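Local coordinates for bacterial bifunctional deaminase-reductase C-terminal domain-containing protein (PDB 2P4G), which probably reduces a pyrimidine intermediate of riboflavin biosynthesis, with NADPH as the likely hydride donor, at residues G195-Y200 and V224-F229; A38-S43 and L212-A217; G89-P94 and C107-L112; Q20-A25 and L66-G71. All coordinates share one frame; numbering follows the deposited sequence.

Contact 1: residues G195-Y200 and V224-F229. With EDO (1,2-ethanediol), chain L.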
loop_
_atom_site.group_PDB
_atom_site.type_symbol
_atom_site.label_atom_id
_atom_site.label_comp_id
_atom_site.label_asym_id
_atom_site.label_seq_id
_atom_site.Cartn_x
_atom_site.Cartn_y
_atom_site.Cartn_z
ATOM N N GLY A 195 -9.799 -12.416 -5.303
ATOM C CA GLY A 195 -8.463 -12.526 -4.914
ATOM C C GLY A 195 -7.929 -13.886 -4.636
ATOM O O GLY A 195 -8.325 -14.890 -5.249
ATOM N N GLY A 196 -7.081 -13.843 -3.612
ATOM C CA GLY A 196 -5.842 -14.458 -3.610
ATOM C C GLY A 196 -4.885 -13.449 -4.236
ATOM O O GLY A 196 -5.002 -13.162 -5.422
ATOM N N PRO A 197 -3.942 -12.897 -3.447
ATOM C CA PRO A 197 -2.770 -12.191 -4.002
ATOM C C PRO A 197 -2.154 -12.856 -5.232
ATOM O O PRO A 197 -1.812 -12.177 -6.208
ATOM C CB PRO A 197 -1.772 -12.215 -2.839
ATOM C CG PRO A 197 -2.620 -12.200 -1.626
ATOM C CD PRO A 197 -3.942 -12.863 -1.968
ATOM N N SER A 198 -1.975 -14.170 -5.186
ATOM C CA SER A 198 -1.384 -14.855 -6.327
ATOM C C SER A 198 -2.345 -14.888 -7.542
ATOM O O SER A 198 -1.911 -14.920 -8.685
ATOM C CB SER A 198 -0.933 -16.254 -5.931
ATOM O OG SER A 198 -2.041 -17.111 -5.870
ATOM N N VAL A 199 -3.643 -14.823 -7.274
ATOM C CA VAL A 199 -4.654 -14.759 -8.299
ATOM C C VAL A 199 -4.641 -13.361 -8.930
ATOM O O VAL A 199 -4.600 -13.232 -10.151
ATOM C CB VAL A 199 -6.038 -15.149 -7.716
ATOM C CG1 VAL A 199 -7.126 -15.109 -8.772
ATOM C CG2 VAL A 199 -5.963 -16.539 -7.088
ATOM N N TYR A 200 -4.624 -12.326 -8.102
ATOM C CA TYR A 200 -4.400 -10.951 -8.579
ATOM C C TYR A 200 -3.172 -10.896 -9.456
ATOM O O TYR A 200 -3.196 -10.347 -10.553
ATOM C CB TYR A 200 -4.163 -9.985 -7.417
ATOM C CG TYR A 200 -5.298 -9.818 -6.443
ATOM C CD1 TYR A 200 -6.612 -9.737 -6.868
ATOM C CD2 TYR A 200 -5.049 -9.657 -5.099
ATOM C CE1 TYR A 200 -7.634 -9.553 -5.976
ATOM C CE2 TYR A 200 -6.081 -9.485 -4.204
ATOM C CZ TYR A 200 -7.362 -9.442 -4.646
ATOM O OH TYR A 200 -8.397 -9.260 -3.742
ATOM N N VAL A 224 5.107 -7.288 6.318
ATOM C CA VAL A 224 3.970 -7.532 5.459
ATOM C C VAL A 224 3.681 -9.042 5.517
ATOM O O VAL A 224 4.519 -9.859 5.148
ATOM C CB VAL A 224 4.237 -7.037 4.022
ATOM C CG1 VAL A 224 3.270 -7.625 3.080
ATOM C CG2 VAL A 224 4.169 -5.537 3.967
ATOM N N GLU A 225 2.517 -9.408 6.041
ATOM C CA GLU A 225 2.165 -10.811 6.135
ATOM C C GLU A 225 2.010 -11.408 4.750
ATOM O O GLU A 225 2.514 -12.471 4.443
ATOM C CB GLU A 225 0.820 -10.988 6.820
ATOM C CG GLU A 225 0.783 -10.701 8.266
ATOM C CD GLU A 225 -0.597 -10.924 8.836
ATOM O OE1 GLU A 225 -1.407 -11.645 8.174
ATOM O OE2 GLU A 225 -0.849 -10.356 9.938
ATOM N N SER A 226 1.241 -10.723 3.934
ATOM C CA SER A 226 0.912 -11.229 2.655
ATOM C C SER A 226 0.933 -10.102 1.614
ATOM O O SER A 226 -0.036 -9.352 1.445
ATOM C CB SER A 226 -0.437 -11.922 2.744
ATOM O OG SER A 226 -0.662 -12.632 1.548
ATOM N N PRO A 227 2.047 -9.998 0.889
ATOM C CA PRO A 227 2.127 -8.991 -0.155
ATOM C C PRO A 227 0.863 -8.995 -1.010
ATOM O O PRO A 227 0.441 -10.048 -1.494
ATOM C CB PRO A 227 3.344 -9.423 -0.962
ATOM C CG PRO A 227 4.191 -10.111 0.013
ATOM C CD PRO A 227 3.271 -10.812 0.966
ATOM N N LEU A 228 0.264 -7.819 -1.157
ATOM C CA LEU A 228 -0.974 -7.640 -1.866
ATOM C C LEU A 228 -1.022 -8.399 -3.197
ATOM O O LEU A 228 -2.035 -9.023 -3.507
ATOM C CB LEU A 228 -1.204 -6.148 -2.109
ATOM C CG LEU A 228 -2.471 -5.698 -2.832
ATOM C CD1 LEU A 228 -3.720 -6.260 -2.100
ATOM C CD2 LEU A 228 -2.473 -4.177 -2.935
ATOM N N PHE A 229 0.047 -8.325 -3.986
ATOM C CA PHE A 229 0.053 -8.940 -5.299
ATOM C C PHE A 229 1.016 -10.111 -5.409
ATOM O O PHE A 229 1.512 -10.427 -6.491
ATOM C CB PHE A 229 0.298 -7.883 -6.379
ATOM C CG PHE A 229 -0.802 -6.868 -6.470
ATOM C CD1 PHE A 229 -2.136 -7.259 -6.391
ATOM C CD2 PHE A 229 -0.519 -5.534 -6.613
ATOM C CE1 PHE A 229 -3.153 -6.327 -6.469
ATOM C CE2 PHE A 229 -1.518 -4.604 -6.674
ATOM C CZ PHE A 229 -2.847 -4.993 -6.608
HETATM C C1 EDO L . -7.185 -8.857 -0.216
HETATM O O1 EDO L . -8.400 -8.451 -0.869
HETATM C C2 EDO L . -7.145 -10.383 -0.122
HETATM O O2 EDO L . -6.833 -10.933 -1.406
#
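Tyr200 and Pro197, on the first turn of helix 197-206, meet the loop 224-229 at Leu228 and Phe229. Tyr200 CB sits 3.5 Å from Phe229 CD1, at the edge of the phenyl ring and near its plane. With CG anti to the carbonyl carbon (chi1 -63°), the phenol ring starts out past that same edge, and the two ring planes stand at 89° in an oblique aromatic pair. One step on, Tyr200 CD2 comes within 3.5 Å of Leu228 O, which lies near the plane of the phenol at its edge. CE2 then passes O2 of a bound ethanediol. At the tip, Tyr200 OH accepts a hydrogen bond from ethanediol O1 at 3.0 Å and a weak one from O2, and it is also hydrogen-bonded to Ile39 O, so the buried hydroxyl is well satisfied. Over one face of the phenol, toward the rim, lies Gly196 O, the N-cap carbonyl that also receives the N-H of Tyr200.

Pro197 makes the second part of the contact. Its CB is 3.4 Å from Pro227 O and 3.3 Å from Leu228 O, while CG faces Ser226 OG at 3.8 Å. The join is thus largely carbon against carbonyl oxygen and aromatic edge. The Gly195-Gly196 pair that precedes the helix recalls the glycine pair near the cofactor in relatives of the dihydrofolate reductase type. Tyr200 lies on Ala38 and Ala40 of strand 35-43 and on Ile193 of strand 190-195, while Leu228 and Phe229 also touch Ile44 and Asn45 of the second subunit.

Contact 2: residues A38-S43 and L212-A217. With EDO (1,2-ethanediol), chain L.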
loop_
_atom_site.group_PDB
_atom_site.type_symbol
_atom_site.label_atom_id
_atom_site.label_comp_id
_atom_site.label_asym_id
_atom_site.label_seq_id
_atom_site.Cartn_x
_atom_site.Cartn_y
_atom_site.Cartn_z
ATOM N N ALA A 38 -10.717 -6.582 -10.484
ATOM C CA ALA A 38 -10.170 -7.183 -9.285
ATOM C C ALA A 38 -10.624 -6.317 -8.110
ATOM O O ALA A 38 -10.647 -5.101 -8.227
ATOM C CB ALA A 38 -8.662 -7.247 -9.381
ATOM N N ILE A 39 -11.015 -6.944 -7.003
ATOM C CA ILE A 39 -11.392 -6.213 -5.789
ATOM C C ILE A 39 -10.530 -6.670 -4.621
ATOM O O ILE A 39 -10.375 -7.861 -4.375
ATOM C CB ILE A 39 -12.919 -6.309 -5.469
ATOM C CG1 ILE A 39 -13.251 -5.463 -4.243
ATOM C CG2 ILE A 39 -13.402 -7.778 -5.289
ATOM C CD1 ILE A 39 -14.609 -4.872 -4.287
ATOM N N ALA A 40 -9.927 -5.722 -3.910
ATOM C CA ALA A 40 -8.926 -6.110 -2.922
ATOM C C ALA A 40 -8.883 -5.118 -1.758
ATOM O O ALA A 40 -9.375 -3.991 -1.871
ATOM C CB ALA A 40 -7.532 -6.301 -3.600
ATOM N N ILE A 41 -8.372 -5.597 -0.626
ATOM C CA ILE A 41 -8.136 -4.792 0.563
ATOM C C ILE A 41 -6.665 -4.917 0.969
ATOM O O ILE A 41 -6.053 -5.968 0.830
ATOM C CB ILE A 41 -9.120 -5.202 1.735
ATOM C CG1 ILE A 41 -9.024 -4.215 2.908
ATOM C CG2 ILE A 41 -8.878 -6.611 2.182
ATOM C CD1 ILE A 41 -10.205 -4.308 3.869
ATOM N N THR A 42 -6.090 -3.835 1.472
ATOM C CA THR A 42 -4.685 -3.823 1.851
ATOM C C THR A 42 -4.478 -2.889 3.036
ATOM O O THR A 42 -5.211 -1.914 3.199
ATOM C CB THR A 42 -3.796 -3.341 0.651
ATOM O OG1 THR A 42 -2.415 -3.396 1.018
ATOM C CG2 THR A 42 -4.167 -1.904 0.199
ATOM N N SER A 43 -3.492 -3.207 3.871
ATOM C CA SER A 43 -2.940 -2.231 4.794
ATOM C C SER A 43 -2.280 -1.132 3.973
ATOM O O SER A 43 -2.055 -1.289 2.760
ATOM C CB SER A 43 -1.950 -2.909 5.727
ATOM O OG SER A 43 -0.767 -3.290 5.063
ATOM N N LEU A 212 -9.519 -1.998 -11.046
ATOM C CA LEU A 212 -9.222 -2.451 -9.707
ATOM C C LEU A 212 -10.023 -1.620 -8.719
ATOM O O LEU A 212 -9.996 -0.399 -8.790
ATOM C CB LEU A 212 -7.723 -2.271 -9.451
ATOM C CG LEU A 212 -7.145 -2.565 -8.075
ATOM C CD1 LEU A 212 -7.415 -3.997 -7.657
ATOM C CD2 LEU A 212 -5.667 -2.251 -8.135
ATOM N N HIS A 213 -10.753 -2.301 -7.837
ATOM C CA HIS A 213 -11.289 -1.703 -6.644
ATOM C C HIS A 213 -10.350 -2.039 -5.498
ATOM O O HIS A 213 -10.194 -3.198 -5.160
ATOM C CB HIS A 213 -12.663 -2.262 -6.349
ATOM C CG HIS A 213 -13.678 -1.848 -7.344
ATOM N ND1 HIS A 213 -14.476 -0.740 -7.175
ATOM C CD2 HIS A 213 -13.996 -2.367 -8.551
ATOM C CE1 HIS A 213 -15.251 -0.599 -8.235
ATOM N NE2 HIS A 213 -14.986 -1.583 -9.078
ATOM N N LEU A 214 -9.721 -1.023 -4.917
ATOM C CA LEU A 214 -8.770 -1.235 -3.824
ATOM C C LEU A 214 -9.228 -0.414 -2.639
ATOM O O LEU A 214 -9.487 0.796 -2.759
ATOM C CB LEU A 214 -7.356 -0.838 -4.239
ATOM C CG LEU A 214 -6.251 -0.990 -3.176
ATOM C CD1 LEU A 214 -5.926 -2.444 -2.939
ATOM C CD2 LEU A 214 -5.005 -0.211 -3.598
ATOM N N THR A 215 -9.384 -1.106 -1.514
ATOM C CA THR A 215 -9.659 -0.501 -0.233
ATOM C C THR A 215 -8.354 -0.467 0.547
ATOM O O THR A 215 -7.688 -1.486 0.669
ATOM C CB THR A 215 -10.668 -1.343 0.562
ATOM O OG1 THR A 215 -11.856 -1.490 -0.221
ATOM C CG2 THR A 215 -10.983 -0.699 1.948
ATOM N N ILE A 216 -8.006 0.707 1.073
ATOM C CA ILE A 216 -6.795 0.886 1.877
ATOM C C ILE A 216 -7.215 1.144 3.307
ATOM O O ILE A 216 -7.859 2.164 3.620
ATOM C CB ILE A 216 -5.941 2.032 1.375
ATOM C CG1 ILE A 216 -5.633 1.814 -0.116
ATOM C CG2 ILE A 216 -4.656 2.134 2.226
ATOM C CD1 ILE A 216 -5.427 3.054 -0.891
ATOM N N ALA A 217 -6.852 0.191 4.157
ATOM C CA ALA A 217 -7.332 0.116 5.514
ATOM C C ALA A 217 -6.382 0.898 6.387
ATOM O O ALA A 217 -5.166 0.902 6.158
ATOM C CB ALA A 217 -7.418 -1.338 5.971
HETATM C C1 EDO L . -7.185 -8.857 -0.216
HETATM O O1 EDO L . -8.400 -8.451 -0.869
HETATM C C2 EDO L . -7.145 -10.383 -0.122
HETATM O O2 EDO L . -6.833 -10.933 -1.406
#
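His213 O accepts a hydrogen bond from Ala40 N at 2.8 Å, nearly along the C=O axis, and has a CA-H...O contact from Ile39, with CA at 3.3 Å. The same pairing recurs down strands 38-43 and 212-217. Ala38 O, Ala40 O and Thr42 O receive the N-H groups of His213, Thr215 and Ala217, and Thr215 O receives that of Thr42. The bond from Thr215 N to Ala40 O bends most at the acceptor, its donor tilted 18° from the carbonyl plane.

Ala38, Ala40 and Thr42 share one sheet face with Leu212, Leu214 and Ile216. There Thr42 CG2, placed between its own N and carbonyl carbon, packs 3.6 Å from Leu214 CD1 and 4.0 Å from Ile216 CG1, while its OG1 donates to Ser43 O at 2.8 Å on a lone pair. On the other face Ile39 CD1 lies against His213 CB at 3.9 Å, and Ile41 CG1 crosses Thr215. The polar ends of His213 and Thr215 find partners outside the two strand segments: His213 NE2 bonds Arg37, and Thr215 OG1 bonds Asp62.

Ile41 N points to the far side of its strand, where it donates to ethanediol O1 at 2.9 Å. This in-register parallel ladder lies in the mixed sheet between strands 190-195 and 254-260, an arrangement characteristic of the dihydrofolate reductase-like fold of RibD reductase domains.

Contact 3: residues G89-P94 and C107-L112. With EDO (1,2-ethanediol), chain G; EDO (1,2-ethanediol), chain I.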
loop_
_atom_site.group_PDB
_atom_site.type_symbol
_atom_site.label_atom_id
_atom_site.label_comp_id
_atom_site.label_asym_id
_atom_site.label_seq_id
_atom_site.Cartn_x
_atom_site.Cartn_y
_atom_site.Cartn_z
ATOM N N GLY A 89 -19.298 -18.799 1.642
ATOM C CA GLY A 89 -20.369 -19.732 1.474
ATOM C C GLY A 89 -21.000 -19.529 0.115
ATOM O O GLY A 89 -20.446 -18.839 -0.750
ATOM N N PRO A 90 -22.181 -20.124 -0.083
ATOM C CA PRO A 90 -22.911 -19.832 -1.306
ATOM C C PRO A 90 -23.159 -18.322 -1.461
ATOM O O PRO A 90 -23.499 -17.639 -0.491
ATOM C CB PRO A 90 -24.208 -20.628 -1.142
ATOM C CG PRO A 90 -23.843 -21.756 -0.210
ATOM C CD PRO A 90 -22.880 -21.105 0.759
ATOM N N VAL A 91 -22.976 -17.828 -2.685
ATOM C CA VAL A 91 -23.159 -16.430 -2.971
ATOM C C VAL A 91 -24.581 -16.021 -2.615
ATOM O O VAL A 91 -25.559 -16.733 -2.927
ATOM C CB VAL A 91 -22.820 -16.124 -4.428
ATOM C CG1 VAL A 91 -23.179 -14.685 -4.790
ATOM C CG2 VAL A 91 -21.327 -16.418 -4.689
ATOM N N VAL A 92 -24.680 -14.893 -1.899
ATOM C CA VAL A 92 -25.981 -14.260 -1.585
ATOM C C VAL A 92 -25.980 -12.836 -2.114
ATOM O O VAL A 92 -24.945 -12.175 -2.143
ATOM C CB VAL A 92 -26.313 -14.225 -0.037
ATOM C CG1 VAL A 92 -26.339 -15.618 0.555
ATOM C CG2 VAL A 92 -25.295 -13.390 0.707
ATOM N N LEU A 93 -27.151 -12.360 -2.513
ATOM C CA LEU A 93 -27.337 -10.946 -2.847
ATOM C C LEU A 93 -28.629 -10.425 -2.242
ATOM O O LEU A 93 -29.594 -11.177 -2.066
ATOM C CB LEU A 93 -27.350 -10.715 -4.374
ATOM C CG LEU A 93 -26.051 -10.869 -5.164
ATOM C CD1 LEU A 93 -26.367 -10.803 -6.644
ATOM C CD2 LEU A 93 -25.053 -9.794 -4.784
ATOM N N PRO A 94 -28.657 -9.122 -1.927
ATOM C CA PRO A 94 -29.862 -8.497 -1.435
ATOM C C PRO A 94 -31.059 -8.648 -2.374
ATOM O O PRO A 94 -30.936 -8.686 -3.595
ATOM C CB PRO A 94 -29.469 -7.031 -1.311
ATOM C CG PRO A 94 -28.016 -7.035 -1.173
ATOM C CD PRO A 94 -27.532 -8.175 -1.973
ATOM N N CYS A 107 -29.033 -13.684 -14.688
ATOM C CA CYS A 107 -29.138 -14.701 -13.673
ATOM C C CYS A 107 -29.107 -13.990 -12.332
ATOM O O CYS A 107 -28.396 -12.996 -12.168
ATOM C CB CYS A 107 -27.972 -15.683 -13.761
ATOM S SG CYS A 107 -27.964 -16.892 -12.368
ATOM N N GLY A 108 -29.879 -14.491 -11.377
ATOM C CA GLY A 108 -30.042 -13.805 -10.100
ATOM C C GLY A 108 -28.742 -13.593 -9.362
ATOM O O GLY A 108 -28.529 -12.543 -8.774
ATOM N N LEU A 109 -27.883 -14.611 -9.419
ATOM C CA LEU A 109 -26.607 -14.646 -8.715
ATOM C C LEU A 109 -25.427 -14.914 -9.651
ATOM O O LEU A 109 -25.522 -15.729 -10.568
ATOM C CB LEU A 109 -26.634 -15.742 -7.658
ATOM C CG LEU A 109 -27.664 -15.505 -6.551
ATOM C CD1 LEU A 109 -28.146 -16.826 -5.993
ATOM C CD2 LEU A 109 -27.104 -14.591 -5.463
ATOM N N PRO A 110 -24.291 -14.251 -9.397
ATOM C CA PRO A 110 -23.101 -14.587 -10.165
ATOM C C PRO A 110 -22.579 -15.983 -9.836
ATOM O O PRO A 110 -22.770 -16.472 -8.734
ATOM C CB PRO A 110 -22.077 -13.535 -9.702
ATOM C CG PRO A 110 -22.541 -13.154 -8.339
ATOM C CD PRO A 110 -24.034 -13.189 -8.407
ATOM N N LYS A 111 -21.897 -16.594 -10.795
ATOM C CA LYS A 111 -21.313 -17.906 -10.623
ATOM C C LYS A 111 -20.040 -17.782 -9.825
ATOM O O LYS A 111 -19.102 -17.080 -10.221
ATOM C CB LYS A 111 -20.993 -18.544 -11.988
ATOM C CG LYS A 111 -20.542 -20.003 -11.937
ATOM C CD LYS A 111 -21.685 -20.900 -11.522
ATOM C CE LYS A 111 -21.332 -22.391 -11.529
ATOM N NZ LYS A 111 -22.506 -23.204 -11.069
ATOM N N LEU A 112 -19.991 -18.488 -8.707
ATOM C CA LEU A 112 -18.766 -18.573 -7.925
ATOM C C LEU A 112 -17.826 -19.586 -8.545
ATOM O O LEU A 112 -18.184 -20.752 -8.712
ATOM C CB LEU A 112 -19.075 -18.966 -6.476
ATOM C CG LEU A 112 -17.925 -19.029 -5.491
ATOM C CD1 LEU A 112 -17.188 -17.668 -5.373
ATOM C CD2 LEU A 112 -18.462 -19.505 -4.141
HETATM C C1 EDO G . -21.103 -16.097 0.663
HETATM O O1 EDO G . -21.527 -15.614 1.941
HETATM C C2 EDO G . -19.615 -15.867 0.278
HETATM O O2 EDO G . -19.269 -16.342 -1.089
HETATM C C1 EDO I . -24.672 -19.328 -11.713
HETATM O O1 EDO I . -25.126 -18.398 -10.718
HETATM C C2 EDO I . -25.506 -19.305 -12.995
HETATM O O2 EDO I . -24.812 -18.650 -14.085
#
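Leu109, Pro110 and Leu112 pack against Val91 and Leu93 inside the beta-alpha-beta crossover that carries the chain from strand 75-79 to its parallel neighbour 111-115. The loop 89-94 leads into helix 95-103, and the segment 107-112 comes back from it in a nearly opposite direction, their end-to-end lines 150° apart.

Gly108 opens the contact with its carbonyl: Gly108 O lies 3.5 Å from Leu93 CD1. Leu109 follows with its CG anti to the carbonyl carbon (chi1 -64°), and the CD2 branch does most of the touching. CD2 meets Val91 O at 3.7 Å, runs close to Leu93 N, and rests on Leu93 CG at 3.9 Å. The leucine side chain slides past both Val91 and Leu93, each running the opposite way to it, and its methyl covers the peptide backbone between them. Pro110 takes the next place. Its CD reaches Leu93 CD1 tip to tip at 3.8 Å, and its CG lies 3.9 Å from Val91 CG1, so that one ring serves both loop residues. Lys111 turns the other way and bonds Ser137 O through NZ.

At Leu112, already on the strand, the other Val91 branch makes the contact, with CG2 3.8 Å from Leu112 CB. The two methyls of Val91 divide the contact, CG1 to Leu109 and Pro110, CG2 to Leu112, and Val91 also touches Ile76 of strand 75-79. Leu112 CD2 ends 4.0 Å from Gly89 O, the carbonyl oxygen that accepts a hydrogen bond of 2.8 Å from O2 of the ethanediol that Arg70 NH1 also binds.

Contact 4: residues Q20-A25 and L66-G71. With EDO (1,2-ethanediol), chain G.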
loop_
_atom_site.group_PDB
_atom_site.type_symbol
_atom_site.label_atom_id
_atom_site.label_comp_id
_atom_site.label_asym_id
_atom_site.label_seq_id
_atom_site.Cartn_x
_atom_site.Cartn_y
_atom_site.Cartn_z
ATOM N N GLN A 20 -22.203 4.118 -6.729
ATOM C CA GLN A 20 -21.406 5.026 -7.537
ATOM C C GLN A 20 -20.061 4.414 -7.846
ATOM O O GLN A 20 -19.651 4.346 -8.994
ATOM C CB GLN A 20 -21.238 6.369 -6.833
ATOM C CG GLN A 20 -22.555 7.143 -6.713
ATOM C CD GLN A 20 -22.394 8.429 -5.936
ATOM O OE1 GLN A 20 -21.280 8.969 -5.831
ATOM N NE2 GLN A 20 -23.498 8.940 -5.392
ATOM N N ILE A 21 -19.389 3.949 -6.808
ATOM C CA ILE A 21 -18.067 3.374 -6.931
ATOM C C ILE A 21 -18.045 2.301 -7.996
ATOM O O ILE A 21 -17.133 2.267 -8.802
ATOM C CB ILE A 21 -17.611 2.772 -5.593
ATOM C CG1 ILE A 21 -17.443 3.884 -4.559
ATOM C CG2 ILE A 21 -16.306 2.042 -5.757
ATOM C CD1 ILE A 21 -17.361 3.416 -3.126
ATOM N N VAL A 22 -19.058 1.432 -7.991
ATOM C CA VAL A 22 -19.139 0.310 -8.917
ATOM C C VAL A 22 -19.642 0.716 -10.309
ATOM O O VAL A 22 -19.131 0.236 -11.313
ATOM C CB VAL A 22 -20.018 -0.850 -8.355
ATOM C CG1 VAL A 22 -20.249 -1.920 -9.413
ATOM C CG2 VAL A 22 -19.378 -1.477 -7.119
ATOM N N TYR A 23 -20.629 1.605 -10.381
ATOM C CA TYR A 23 -21.322 1.830 -11.635
ATOM C C TYR A 23 -21.086 3.196 -12.285
ATOM O O TYR A 23 -21.358 3.367 -13.487
ATOM C CB TYR A 23 -22.833 1.632 -11.422
ATOM C CG TYR A 23 -23.216 0.210 -11.098
ATOM C CD1 TYR A 23 -23.316 -0.744 -12.103
ATOM C CD2 TYR A 23 -23.494 -0.184 -9.783
ATOM C CE1 TYR A 23 -23.680 -2.056 -11.812
ATOM C CE2 TYR A 23 -23.857 -1.489 -9.485
ATOM C CZ TYR A 23 -23.949 -2.424 -10.503
ATOM O OH TYR A 23 -24.313 -3.726 -10.224
ATOM N N GLY A 24 -20.601 4.164 -11.511
ATOM C CA GLY A 24 -20.623 5.558 -11.945
ATOM C C GLY A 24 -19.340 6.043 -12.600
ATOM O O GLY A 24 -18.291 5.438 -12.415
ATOM N N ALA A 25 -19.452 7.153 -13.333
ATOM C CA ALA A 25 -18.362 7.731 -14.134
ATOM C C ALA A 25 -17.713 6.711 -15.066
ATOM O O ALA A 25 -16.479 6.621 -15.146
ATOM C CB ALA A 25 -17.300 8.408 -13.231
ATOM N N LEU A 66 -18.161 -4.992 -1.596
ATOM C CA LEU A 66 -17.992 -6.317 -2.168
ATOM C C LEU A 66 -19.321 -6.818 -2.716
ATOM O O LEU A 66 -19.375 -7.318 -3.830
ATOM C CB LEU A 66 -17.461 -7.324 -1.147
ATOM C CG LEU A 66 -16.108 -7.967 -1.404
ATOM C CD1 LEU A 66 -15.898 -9.083 -0.358
ATOM C CD2 LEU A 66 -15.993 -8.521 -2.832
ATOM N N ILE A 67 -20.388 -6.685 -1.925
ATOM C CA ILE A 67 -21.715 -7.149 -2.343
ATOM C C ILE A 67 -22.187 -6.396 -3.584
ATOM O O ILE A 67 -22.744 -6.996 -4.503
ATOM C CB ILE A 67 -22.755 -7.013 -1.212
ATOM C CG1 ILE A 67 -22.420 -7.967 -0.064
ATOM C CG2 ILE A 67 -24.163 -7.321 -1.712
ATOM C CD1 ILE A 67 -22.158 -9.323 -0.500
ATOM N N GLN A 68 -21.955 -5.091 -3.604
ATOM C CA GLN A 68 -22.323 -4.248 -4.761
ATOM C C GLN A 68 -21.630 -4.764 -6.028
ATOM O O GLN A 68 -22.258 -4.892 -7.074
ATOM C CB GLN A 68 -21.952 -2.776 -4.504
ATOM C CG GLN A 68 -22.575 -1.799 -5.454
ATOM C CD GLN A 68 -24.022 -1.516 -5.111
ATOM O OE1 GLN A 68 -24.939 -2.114 -5.676
ATOM N NE2 GLN A 68 -24.231 -0.626 -4.158
ATOM N N LEU A 69 -20.346 -5.089 -5.913
ATOM C CA LEU A 69 -19.556 -5.567 -7.063
ATOM C C LEU A 69 -19.989 -6.963 -7.488
ATOM O O LEU A 69 -20.066 -7.266 -8.676
ATOM C CB LEU A 69 -18.042 -5.522 -6.772
ATOM C CG LEU A 69 -17.122 -5.770 -7.994
ATOM C CD1 LEU A 69 -17.316 -4.760 -9.134
ATOM C CD2 LEU A 69 -15.664 -5.830 -7.592
ATOM N N ARG A 70 -20.336 -7.783 -6.511
ATOM C CA ARG A 70 -20.995 -9.054 -6.783
ATOM C C ARG A 70 -22.314 -8.910 -7.533
ATOM O O ARG A 70 -22.634 -9.749 -8.369
ATOM C CB ARG A 70 -21.213 -9.849 -5.486
ATOM C CG ARG A 70 -19.933 -10.490 -4.974
ATOM C CD ARG A 70 -20.172 -11.358 -3.744
ATOM N NE ARG A 70 -18.998 -12.197 -3.521
ATOM C CZ ARG A 70 -19.009 -13.364 -2.884
ATOM N NH1 ARG A 70 -20.125 -13.845 -2.360
ATOM N NH2 ARG A 70 -17.887 -14.055 -2.782
ATOM N N GLY A 71 -23.063 -7.852 -7.242
ATOM C CA GLY A 71 -24.284 -7.555 -7.956
ATOM C C GLY A 71 -24.053 -7.134 -9.390
ATOM O O GLY A 71 -24.945 -7.264 -10.223
HETATM C C1 EDO G . -21.103 -16.097 0.663
HETATM O O1 EDO G . -21.527 -15.614 1.941
HETATM C C2 EDO G . -19.615 -15.867 0.278
HETATM O O2 EDO G . -19.269 -16.342 -1.089
HETATM O O HOH W 1 -24.502 -4.148 -7.741
#
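A short N-terminal helix, 18-23, docks on the flank of helix 60-72, with Val22 and Tyr23 set against Gln68, Leu69 and Gly71. Val22 supplies the apolar part. Its CG2 touches Gln68 CG at 3.6 Å, and its CG1, anti to the backbone N (chi1 172°), lies 4.1 Å from Leu69 CD1. The same CG1 also sits over one face of the Tyr23 ring, toward the rim, and so backs the phenol.

Gln68 is bent at chi2 (78°), and its amide lies across from Tyr23. OE1 is at the edge of the phenol, 4.0 Å from CE2, with ring and amide planes 73° apart. Its NE2 is bonded to Thr18 OG1, which ties the amide to the start of the same short helix. A water in the plane of the phenol joins Tyr23 OH, Gln68 O and Gln68 OE1. It donates to OE1 at 2.9 Å, but its other two distances are so short that their lengths are doubtful. Tyr23 OH itself reaches the backbone at the next turn, 3.5 Å from Gly71 C.

Arg70 leaves the helix on another side: its NE forms a salt bridge with Glu194, and its NH1 donates to ethanediol O2 at 2.9 Å, with NH2 also bonded to that oxygen. Leu69 lies on Arg37 and Ile39 of strand 35-43 and on Ser192 of strand 190-195. The two helices lie side by side on the sheet face carrying Ile39 and His213, with Ile21 O and Val22 O bonded to Arg257 and Arg37.

How the contacts relate
Contacts 2 and 4 are buried, contacts 1 and 3 partly buried. Contact 2 joins two strands through backbone bonds, whereas the others meet chiefly through side chains and carbonyl oxygens, contact 3 including the start of strand 111-115. Contacts 1 and 2 touch, Leu228 CD2 lying 3.9 Å from Leu214 CD1; they share one ethanediol and both meet the second subunit. Contact 4 covers the sheet face carrying Ile39 and His213, with Leu69 CD2 3.5 Å from Ile39 CB. It also adjoins contact 3, where Pro110 CG packs on Arg70 O and a second ethanediol bridges them. Contacts 1 and 3 lie on opposite sides of the chain's centre, their own centres about 24 Å apart.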